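Local structure of pyridoxal 5'-phosphate synthase subunit PdxT (2YWD) at residues A76-L87 with K165-E174; L103-F112 with F135-G145. The protein probably hydrolyses glutamine to glutamate and ammonia, which is passed to the partner subunit PdxS for the synthesis of pyridoxal 5'-phosphate. All blocks are in the same frame, centred on the assembly; numbering follows the deposited sequence.

In the fold
From the N terminus the chain lays down strands 5-8, 29-31 and 42-45, then 76-80 and helix 82-87, the first half of contact 1. L87 O receives L103 N in a probable hydrogen bond, and there contact 2 begins; its partner 135-145 starts on the end of strand 129-136, the second arm of a hairpin with 118-125, closing a short loop. Strands 149-154 and 157-163 follow before 165-174 closes the longer loop of contact 1, within which contact 2 is nested. Contact 1 joins two strands at the middle of the central sheet; contact 2 pairs two strands of a small three-stranded sheet, with 90-91 on its other edge. S170 packs on P139 and F135, and I85 on R109.

Contact 1 of 2, residues A76-L87 with K165-E174; sequences ALFGTCAGAIWL and KVLASSFHPE
K165 and A76 open the parallel pairing of strands 166-169 and 76-80: K165 O accepts from L77 N at 2.9 Å, and V166 CG1 meets L87 CD1 tip to tip. L167 bonds strand 76-80 twice, its N to L77 O and its O from G79 N. With CG anti to the backbone N (chi1 -175°) it runs beside F78 and lays CD2 over one face of that ring, 3.8 Å from the centroid; T80 CG2 lies over the opposite face. A168 CB touches A84 CB and L87 CD1. S169 O takes the N of C81 at 2.9 Å, fixing the turn that carries the predicted nucleophile, while its OG bonds F171 O at 2.9 Å. H172 brings CE1 to 3.4 Å from C81 CB, with NE2 3.7 Å from C81 SG. P173 CG approaches F78 CZ. E174 OE2 accepts from H172 ND1 at 2.7 Å on its syn side, in the imidazole plane though tilted from the carboxylate plane. This is consistent with the Cys-His-Glu triad of class I glutamine amidotransferases, the cysteine on a nucleophile elbow. Strand 42-45 pairs with the far edge of 76-80, helix 180-189 packs against A76 and P173, and helix 50-59 against A82 and W86.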
loop_
_atom_site.group_PDB
_atom_site.type_symbol
_atom_site.label_atom_id
_atom_site.label_comp_id
_atom_site.label_asym_id
_atom_site.label_seq_id
_atom_site.Cartn_x
_atom_site.Cartn_y
_atom_site.Cartn_z
ATOM N N ALA A 76 -9.699 0.894 -6.258
ATOM C CA ALA A 76 -8.310 1.344 -6.271
ATOM C C ALA A 76 -7.660 0.876 -4.975
ATOM O O ALA A 76 -8.312 0.833 -3.934
ATOM C CB ALA A 76 -8.244 2.857 -6.368
ATOM N N LEU A 77 -6.376 0.546 -5.047
ATOM C CA LEU A 77 -5.630 0.056 -3.893
ATOM C C LEU A 77 -4.370 0.865 -3.628
ATOM O O LEU A 77 -3.680 1.284 -4.554
ATOM C CB LEU A 77 -5.208 -1.399 -4.118
ATOM C CG LEU A 77 -6.295 -2.423 -4.424
ATOM C CD1 LEU A 77 -5.646 -3.771 -4.704
ATOM C CD2 LEU A 77 -7.255 -2.515 -3.244
ATOM N N PHE A 78 -4.076 1.067 -2.349
ATOM C CA PHE A 78 -2.880 1.780 -1.922
ATOM C C PHE A 78 -2.300 0.937 -0.791
ATOM O O PHE A 78 -2.901 0.824 0.277
ATOM C CB PHE A 78 -3.231 3.186 -1.405
ATOM C CG PHE A 78 -2.026 4.021 -1.007
ATOM C CD1 PHE A 78 -0.735 3.646 -1.375
ATOM C CD2 PHE A 78 -2.196 5.203 -0.283
ATOM C CE1 PHE A 78 0.367 4.434 -1.030
ATOM C CE2 PHE A 78 -1.102 5.999 0.065
ATOM C CZ PHE A 78 0.182 5.616 -0.308
ATOM N N GLY A 79 -1.150 0.320 -1.044
ATOM C CA GLY A 79 -0.513 -0.499 -0.032
ATOM C C GLY A 79 0.742 0.179 0.478
ATOM O O GLY A 79 1.561 0.645 -0.310
ATOM N N THR A 80 0.889 0.239 1.796
ATOM C CA THR A 80 2.047 0.866 2.416
ATOM C C THR A 80 2.775 -0.154 3.281
ATOM O O THR A 80 2.176 -0.747 4.175
ATOM C CB THR A 80 1.627 2.060 3.309
ATOM O OG1 THR A 80 0.751 1.603 4.354
ATOM C CG2 THR A 80 0.899 3.098 2.482
ATOM N N CYS A 81 4.064 -0.353 3.011
ATOM C CA CYS A 81 4.870 -1.299 3.782
ATOM C C CYS A 81 4.265 -2.696 3.618
ATOM O O CYS A 81 4.354 -3.283 2.540
ATOM C CB CYS A 81 4.895 -0.869 5.258
ATOM S SG CYS A 81 5.859 -1.926 6.396
ATOM N N ALA A 82 3.645 -3.221 4.669
ATOM C CA ALA A 82 3.016 -4.542 4.600
ATOM C C ALA A 82 2.045 -4.585 3.423
ATOM O O ALA A 82 1.924 -5.599 2.737
ATOM C CB ALA A 82 2.266 -4.829 5.895
ATOM N N GLY A 83 1.343 -3.475 3.205
ATOM C CA GLY A 83 0.397 -3.397 2.105
ATOM C C GLY A 83 1.066 -3.512 0.745
ATOM O O GLY A 83 0.486 -4.079 -0.185
ATOM N N ALA A 84 2.276 -2.964 0.615
ATOM C CA ALA A 84 3.016 -3.035 -0.645
ATOM C C ALA A 84 3.449 -4.480 -0.885
ATOM O O ALA A 84 3.425 -4.976 -2.014
ATOM C CB ALA A 84 4.242 -2.119 -0.597
ATOM N N ILE A 85 3.856 -5.147 0.188
ATOM C CA ILE A 85 4.273 -6.540 0.104
ATOM C C ILE A 85 3.081 -7.404 -0.322
ATOM O O ILE A 85 3.206 -8.273 -1.187
ATOM C CB ILE A 85 4.806 -7.024 1.470
ATOM C CG1 ILE A 85 6.103 -6.280 1.808
ATOM C CG2 ILE A 85 5.049 -8.526 1.438
ATOM C CD1 ILE A 85 6.520 -6.408 3.270
ATOM N N TRP A 86 1.926 -7.150 0.288
ATOM C CA TRP A 86 0.697 -7.889 -0.012
ATOM C C TRP A 86 0.308 -7.768 -1.484
ATOM O O TRP A 86 -0.211 -8.714 -2.080
ATOM C CB TRP A 86 -0.449 -7.360 0.858
ATOM C CG TRP A 86 -1.705 -8.163 0.773
ATOM C CD1 TRP A 86 -1.896 -9.439 1.228
ATOM C CD2 TRP A 86 -2.960 -7.741 0.221
ATOM N NE1 TRP A 86 -3.193 -9.835 0.998
ATOM C CE2 TRP A 86 -3.868 -8.812 0.380
ATOM C CE3 TRP A 86 -3.406 -6.560 -0.392
ATOM C CZ2 TRP A 86 -5.200 -8.738 -0.051
ATOM C CZ3 TRP A 86 -4.732 -6.488 -0.823
ATOM C CH2 TRP A 86 -5.612 -7.573 -0.649
ATOM N N LEU A 87 0.558 -6.600 -2.068
ATOM C CA LEU A 87 0.218 -6.354 -3.469
ATOM C C LEU A 87 1.160 -7.024 -4.473
ATOM O O LEU A 87 0.752 -7.359 -5.584
ATOM C CB LEU A 87 0.197 -4.844 -3.744
ATOM C CG LEU A 87 -0.868 -3.989 -3.051
ATOM C CD1 LEU A 87 -0.533 -2.505 -3.213
ATOM C CD2 LEU A 87 -2.231 -4.297 -3.647
ATOM N N LYS A 165 -4.653 1.588 -11.161
ATOM C CA LYS A 165 -5.261 2.087 -9.935
ATOM C C LYS A 165 -4.680 1.438 -8.682
ATOM O O LYS A 165 -5.297 1.458 -7.619
ATOM C CB LYS A 165 -6.777 1.895 -9.988
ATOM C CG LYS A 165 -7.461 2.889 -10.916
ATOM C CD LYS A 165 -8.965 2.690 -10.947
ATOM C CE LYS A 165 -9.659 3.852 -11.651
ATOM N NZ LYS A 165 -9.139 4.072 -13.027
ATOM N N VAL A 166 -3.486 0.868 -8.823
ATOM C CA VAL A 166 -2.787 0.224 -7.712
ATOM C C VAL A 166 -1.553 1.060 -7.392
ATOM O O VAL A 166 -0.699 1.281 -8.253
ATOM C CB VAL A 166 -2.333 -1.205 -8.075
ATOM C CG1 VAL A 166 -1.556 -1.820 -6.912
ATOM C CG2 VAL A 166 -3.539 -2.066 -8.400
ATOM N N LEU A 167 -1.471 1.521 -6.151
ATOM C CA LEU A 167 -0.368 2.351 -5.695
ATOM C C LEU A 167 0.322 1.640 -4.535
ATOM O O LEU A 167 -0.347 1.035 -3.697
ATOM C CB LEU A 167 -0.913 3.701 -5.225
ATOM C CG LEU A 167 0.084 4.781 -4.813
ATOM C CD1 LEU A 167 0.903 5.209 -6.024
ATOM C CD2 LEU A 167 -0.676 5.972 -4.237
ATOM N N ALA A 168 1.651 1.712 -4.483
ATOM C CA ALA A 168 2.386 1.054 -3.407
ATOM C C ALA A 168 3.624 1.832 -2.979
ATOM O O ALA A 168 4.345 2.372 -3.814
ATOM C CB ALA A 168 2.781 -0.355 -3.834
ATOM N N SER A 169 3.864 1.882 -1.672
ATOM C CA SER A 169 5.029 2.583 -1.135
ATOM C C SER A 169 5.748 1.718 -0.105
ATOM O O SER A 169 5.125 0.913 0.585
ATOM C CB SER A 169 4.609 3.904 -0.477
ATOM O OG SER A 169 3.788 3.680 0.658
ATOM N N SER A 170 7.063 1.877 -0.003
ATOM C CA SER A 170 7.812 1.109 0.981
ATOM C C SER A 170 7.912 1.935 2.264
ATOM O O SER A 170 8.371 1.438 3.299
ATOM C CB SER A 170 9.207 0.761 0.454
ATOM O OG SER A 170 9.860 1.904 -0.060
ATOM N N PHE A 171 7.467 3.191 2.184
ATOM C CA PHE A 171 7.477 4.106 3.326
ATOM C C PHE A 171 6.064 4.361 3.860
ATOM O O PHE A 171 5.076 3.961 3.246
ATOM C CB PHE A 171 8.149 5.431 2.946
ATOM C CG PHE A 171 7.505 6.133 1.786
ATOM C CD1 PHE A 171 6.484 7.053 1.991
ATOM C CD2 PHE A 171 7.927 5.878 0.482
ATOM C CE1 PHE A 171 5.889 7.711 0.918
ATOM C CE2 PHE A 171 7.342 6.532 -0.602
ATOM C CZ PHE A 171 6.320 7.451 -0.382
ATOM N N HIS A 172 5.979 5.042 5.002
ATOM C CA HIS A 172 4.706 5.311 5.666
ATOM C C HIS A 172 4.214 6.753 5.584
ATOM O O HIS A 172 4.528 7.574 6.449
ATOM C CB HIS A 172 4.819 4.934 7.145
ATOM C CG HIS A 172 5.122 3.489 7.386
ATOM N ND1 HIS A 172 4.137 2.541 7.552
ATOM C CD2 HIS A 172 6.300 2.833 7.499
ATOM C CE1 HIS A 172 4.696 1.361 7.761
ATOM N NE2 HIS A 172 6.008 1.511 7.734
ATOM N N PRO A 173 3.423 7.082 4.555
ATOM C CA PRO A 173 2.936 8.461 4.461
ATOM C C PRO A 173 2.015 8.803 5.629
ATOM O O PRO A 173 1.890 9.969 6.012
ATOM C CB PRO A 173 2.202 8.479 3.123
ATOM C CG PRO A 173 1.694 7.069 3.003
ATOM C CD PRO A 173 2.895 6.258 3.454
ATOM N N GLU A 174 1.381 7.779 6.197
ATOM C CA GLU A 174 0.463 7.969 7.317
ATOM C C GLU A 174 1.204 8.288 8.613
ATOM O O GLU A 174 0.580 8.603 9.629
ATOM C CB GLU A 174 -0.416 6.726 7.523
ATOM C CG GLU A 174 0.277 5.558 8.229
ATOM C CD GLU A 174 1.209 4.761 7.334
ATOM O OE1 GLU A 174 1.483 5.196 6.193
ATOM O OE2 GLU A 174 1.672 3.687 7.780
#

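Contact 2 of 2, residues L103-F112 with F135-G145; sequences LEAWVERNAF and FIRAPVFRRLG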
loop_
_atom_site.group_PDB
_atom_site.type_symbol
_atom_site.label_atom_id
_atom_site.label_comp_id
_atom_site.label_asym_id
_atom_site.label_seq_id
_atom_site.Cartn_x
_atom_site.Cartn_y
_atom_site.Cartn_z
ATOM N N LEU A 103 0.218 -6.480 -8.310
ATOM C CA LEU A 103 1.277 -5.571 -8.741
ATOM C C LEU A 103 2.457 -6.333 -9.347
ATOM O O LEU A 103 3.031 -7.214 -8.705
ATOM C CB LEU A 103 1.757 -4.739 -7.549
ATOM C CG LEU A 103 2.912 -3.768 -7.797
ATOM C CD1 LEU A 103 2.459 -2.669 -8.743
ATOM C CD2 LEU A 103 3.377 -3.178 -6.470
ATOM N N GLU A 104 2.811 -5.997 -10.585
ATOM C CA GLU A 104 3.931 -6.649 -11.261
ATOM C C GLU A 104 5.239 -6.165 -10.662
ATOM O O GLU A 104 5.887 -5.268 -11.198
ATOM C CB GLU A 104 3.918 -6.336 -12.759
ATOM C CG GLU A 104 2.795 -6.999 -13.541
ATOM C CD GLU A 104 2.858 -8.515 -13.498
ATOM O OE1 GLU A 104 3.975 -9.074 -13.521
ATOM O OE2 GLU A 104 1.783 -9.148 -13.459
ATOM N N ALA A 105 5.627 -6.764 -9.545
ATOM C CA ALA A 105 6.856 -6.373 -8.882
ATOM C C ALA A 105 7.410 -7.495 -8.021
ATOM O O ALA A 105 6.675 -8.376 -7.585
ATOM C CB ALA A 105 6.604 -5.141 -8.022
ATOM N N TRP A 106 8.721 -7.454 -7.805
ATOM C CA TRP A 106 9.422 -8.415 -6.961
ATOM C C TRP A 106 9.809 -7.599 -5.739
ATOM O O TRP A 106 10.561 -6.632 -5.857
ATOM C CB TRP A 106 10.694 -8.912 -7.650
ATOM C CG TRP A 106 10.482 -10.017 -8.637
ATOM C CD1 TRP A 106 9.464 -10.136 -9.536
ATOM C CD2 TRP A 106 11.341 -11.143 -8.851
ATOM N NE1 TRP A 106 9.634 -11.268 -10.301
ATOM C CE2 TRP A 106 10.780 -11.903 -9.900
ATOM C CE3 TRP A 106 12.535 -11.579 -8.260
ATOM C CZ2 TRP A 106 11.372 -13.080 -10.372
ATOM C CZ3 TRP A 106 13.125 -12.750 -8.730
ATOM C CH2 TRP A 106 12.540 -13.486 -9.776
ATOM N N VAL A 107 9.293 -7.972 -4.574
ATOM C CA VAL A 107 9.601 -7.239 -3.355
ATOM C C VAL A 107 10.292 -8.114 -2.325
ATOM O O VAL A 107 9.879 -9.247 -2.082
ATOM C CB VAL A 107 8.323 -6.664 -2.706
ATOM C CG1 VAL A 107 8.665 -6.002 -1.377
ATOM C CG2 VAL A 107 7.667 -5.659 -3.644
ATOM N N GLU A 108 11.347 -7.583 -1.716
ATOM C CA GLU A 108 12.055 -8.325 -0.683
ATOM C C GLU A 108 11.776 -7.632 0.647
ATOM O O GLU A 108 11.991 -6.426 0.794
ATOM C CB GLU A 108 13.561 -8.354 -0.954
ATOM C CG GLU A 108 14.288 -9.385 -0.098
ATOM C CD GLU A 108 15.790 -9.362 -0.278
ATOM O OE1 GLU A 108 16.269 -8.778 -1.276
ATOM O OE2 GLU A 108 16.492 -9.941 0.582
ATOM N N ARG A 109 11.281 -8.399 1.609
ATOM C CA ARG A 109 10.953 -7.869 2.926
ATOM C C ARG A 109 12.181 -7.374 3.691
ATOM O O ARG A 109 13.259 -7.962 3.587
ATOM C CB ARG A 109 10.231 -8.953 3.740
ATOM C CG ARG A 109 8.803 -9.233 3.272
ATOM C CD ARG A 109 8.304 -10.584 3.781
ATOM N NE ARG A 109 8.705 -10.811 5.166
ATOM C CZ ARG A 109 8.558 -11.962 5.813
ATOM N NH1 ARG A 109 8.006 -13.007 5.210
ATOM N NH2 ARG A 109 8.996 -12.076 7.059
ATOM N N ASN A 110 12.003 -6.276 4.431
ATOM C CA ASN A 110 13.043 -5.674 5.280
ATOM C C ASN A 110 14.452 -5.928 4.732
ATOM O O ASN A 110 15.281 -6.581 5.375
ATOM C CB ASN A 110 12.893 -6.248 6.697
ATOM C CG ASN A 110 13.816 -5.598 7.704
ATOM O OD1 ASN A 110 14.264 -4.472 7.518
ATOM N ND2 ASN A 110 14.088 -6.307 8.797
ATOM N N ALA A 111 14.726 -5.370 3.557
ATOM C CA ALA A 111 15.997 -5.600 2.883
ATOM C C ALA A 111 16.925 -4.414 2.652
ATOM O O ALA A 111 17.837 -4.514 1.828
ATOM C CB ALA A 111 15.717 -6.289 1.541
ATOM N N PHE A 112 16.734 -3.311 3.373
ATOM C CA PHE A 112 17.595 -2.142 3.171
ATOM C C PHE A 112 19.035 -2.286 3.653
ATOM O O PHE A 112 19.911 -1.523 3.240
ATOM C CB PHE A 112 16.980 -0.899 3.806
ATOM C CG PHE A 112 16.234 -0.050 2.837
ATOM C CD1 PHE A 112 14.865 -0.216 2.651
ATOM C CD2 PHE A 112 16.907 0.901 2.077
ATOM C CE1 PHE A 112 14.173 0.558 1.720
ATOM C CE2 PHE A 112 16.226 1.680 1.144
ATOM C CZ PHE A 112 14.856 1.508 0.966
ATOM N N PHE A 135 10.622 5.469 6.850
ATOM C CA PHE A 135 10.922 4.059 6.604
ATOM C C PHE A 135 11.173 3.272 7.900
ATOM O O PHE A 135 11.963 3.687 8.748
ATOM C CB PHE A 135 12.162 3.946 5.706
ATOM C CG PHE A 135 12.002 4.570 4.340
ATOM C CD1 PHE A 135 11.754 3.775 3.222
ATOM C CD2 PHE A 135 12.134 5.948 4.168
ATOM C CE1 PHE A 135 11.645 4.343 1.949
ATOM C CE2 PHE A 135 12.024 6.527 2.900
ATOM C CZ PHE A 135 11.781 5.721 1.786
ATOM N N ILE A 136 10.499 2.132 8.039
ATOM C CA ILE A 136 10.655 1.269 9.215
ATOM C C ILE A 136 10.723 -0.189 8.750
ATOM O O ILE A 136 9.729 -0.738 8.281
ATOM C CB ILE A 136 9.465 1.453 10.187
ATOM C CG1 ILE A 136 9.434 2.904 10.688
ATOM C CG2 ILE A 136 9.585 0.487 11.356
ATOM C CD1 ILE A 136 8.229 3.243 11.552
ATOM N N ARG A 137 11.895 -0.812 8.880
ATOM C CA ARG A 137 12.087 -2.197 8.432
ATOM C C ARG A 137 11.563 -2.287 6.999
ATOM O O ARG A 137 11.002 -3.298 6.582
ATOM C CB ARG A 137 11.312 -3.171 9.328
ATOM C CG ARG A 137 11.829 -3.266 10.758
ATOM C CD ARG A 137 11.168 -4.422 11.499
ATOM N NE ARG A 137 9.715 -4.291 11.504
ATOM C CZ ARG A 137 9.035 -3.496 12.324
ATOM N NH1 ARG A 137 9.674 -2.759 13.225
ATOM N NH2 ARG A 137 7.715 -3.425 12.231
ATOM N N ALA A 138 11.773 -1.213 6.250
ATOM C CA ALA A 138 11.273 -1.100 4.887
ATOM C C ALA A 138 11.617 -2.202 3.891
ATOM O O ALA A 138 12.743 -2.695 3.844
ATOM C CB ALA A 138 11.688 0.249 4.313
ATOM N N PRO A 139 10.627 -2.608 3.080
ATOM C CA PRO A 139 10.856 -3.644 2.075
ATOM C C PRO A 139 11.515 -2.951 0.884
ATOM O O PRO A 139 11.514 -1.719 0.794
ATOM C CB PRO A 139 9.446 -4.126 1.753
ATOM C CG PRO A 139 8.645 -2.863 1.869
ATOM C CD PRO A 139 9.196 -2.255 3.151
ATOM N N VAL A 140 12.070 -3.734 -0.027
ATOM C CA VAL A 140 12.726 -3.176 -1.195
ATOM C C VAL A 140 12.083 -3.685 -2.477
ATOM O O VAL A 140 11.783 -4.873 -2.604
ATOM C CB VAL A 140 14.232 -3.538 -1.190
ATOM C CG1 VAL A 140 14.899 -3.105 -2.501
ATOM C CG2 VAL A 140 14.914 -2.868 0.003
ATOM N N PHE A 141 11.842 -2.775 -3.412
ATOM C CA PHE A 141 11.274 -3.141 -4.702
ATOM C C PHE A 141 12.473 -3.587 -5.539
ATOM O O PHE A 141 13.222 -2.750 -6.039
ATOM C CB PHE A 141 10.611 -1.925 -5.355
ATOM C CG PHE A 141 9.302 -1.532 -4.729
ATOM C CD1 PHE A 141 8.160 -2.300 -4.936
ATOM C CD2 PHE A 141 9.203 -0.379 -3.954
ATOM C CE1 PHE A 141 6.934 -1.926 -4.383
ATOM C CE2 PHE A 141 7.982 0.006 -3.395
ATOM C CZ PHE A 141 6.847 -0.770 -3.611
ATOM N N ARG A 142 12.655 -4.898 -5.685
ATOM C CA ARG A 142 13.792 -5.423 -6.439
ATOM C C ARG A 142 13.650 -5.323 -7.956
ATOM O O ARG A 142 14.591 -4.913 -8.646
ATOM C CB ARG A 142 14.067 -6.874 -6.030
ATOM C CG ARG A 142 14.574 -7.033 -4.593
ATOM C CD ARG A 142 15.917 -6.329 -4.393
ATOM N NE ARG A 142 16.530 -6.686 -3.115
ATOM C CZ ARG A 142 17.697 -6.219 -2.683
ATOM N NH1 ARG A 142 18.392 -5.362 -3.426
ATOM N NH2 ARG A 142 18.173 -6.613 -1.507
ATOM N N ARG A 143 12.493 -5.707 -8.480
ATOM C CA ARG A 143 12.255 -5.625 -9.921
ATOM C C ARG A 143 10.837 -5.147 -10.172
ATOM O O ARG A 143 9.938 -5.417 -9.375
ATOM C CB ARG A 143 12.450 -6.983 -10.596
ATOM C CG ARG A 143 13.800 -7.625 -10.337
ATOM C CD ARG A 143 14.146 -8.637 -11.420
ATOM N NE ARG A 143 13.072 -9.597 -11.655
ATOM C CZ ARG A 143 13.124 -10.561 -12.569
ATOM N NH1 ARG A 143 14.202 -10.695 -13.333
ATOM N NH2 ARG A 143 12.100 -11.391 -12.725
ATOM N N LEU A 144 10.641 -4.441 -11.282
ATOM C CA LEU A 144 9.326 -3.921 -11.640
ATOM C C LEU A 144 8.967 -4.287 -13.075
ATOM O O LEU A 144 9.818 -4.251 -13.962
ATOM C CB LEU A 144 9.305 -2.397 -11.488
ATOM C CG LEU A 144 9.657 -1.843 -10.104
ATOM C CD1 LEU A 144 9.645 -0.321 -10.142
ATOM C CD2 LEU A 144 8.662 -2.361 -9.072
ATOM N N GLY A 145 7.704 -4.638 -13.296
ATOM C CA GLY A 145 7.257 -4.989 -14.632
ATOM C C GLY A 145 7.239 -3.764 -15.528
ATOM O O GLY A 145 7.297 -2.632 -15.044
HETATM O O HOH W 1 14.842 -2.736 5.550
HETATM O O HOH W 2 9.386 -6.027 5.226
#
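E108 and V140 form a hydrogen-bonded antiparallel pair, joined by two backbone bonds, and between W106 and V107 the register slips by one residue in a classic beta bulge, where R142 and R143 both face W106. W106 O takes R142 N at 2.7 Å and only weakly R143 N. Out on the exposed face, R143 runs alongside W106 and puts its guanidinium over the six-membered ring, a cation-pi contact with CZ 3.9 Å from the centroid; the two planes are 55° apart, and NE sits over the indole. E108 reaches R142 with CG anti to the backbone N (chi1 -166°) and its chain extended. In this salt bridge R142 NE (2.8 Å) and NH2 (2.9 Å) both donate to E108 OE1, NE nearly along its C-O axis and NH2 from above the carboxylate plane. With an alanine here, R142 NE and NH2 would lose the oxygen they share, and the guanidinium would probably be left without its countercharge and freer to turn. The other face is apolar: V107 sets CG1 against P139 CB and CG2 against F141 CD1, with helix 82-87 behind through I85. Past the strand, F112 lies with one face on V140 CG2 and its CE1 against A138 CB. R109, I136 and R137, predicted to bind glutamine, flank this end, and R109 NH1 is held by Q97. Between the loops a water donates to A138 O and to N110 OD1, each at 2.7 Å, and accepts from F112 N at 2.9 Å.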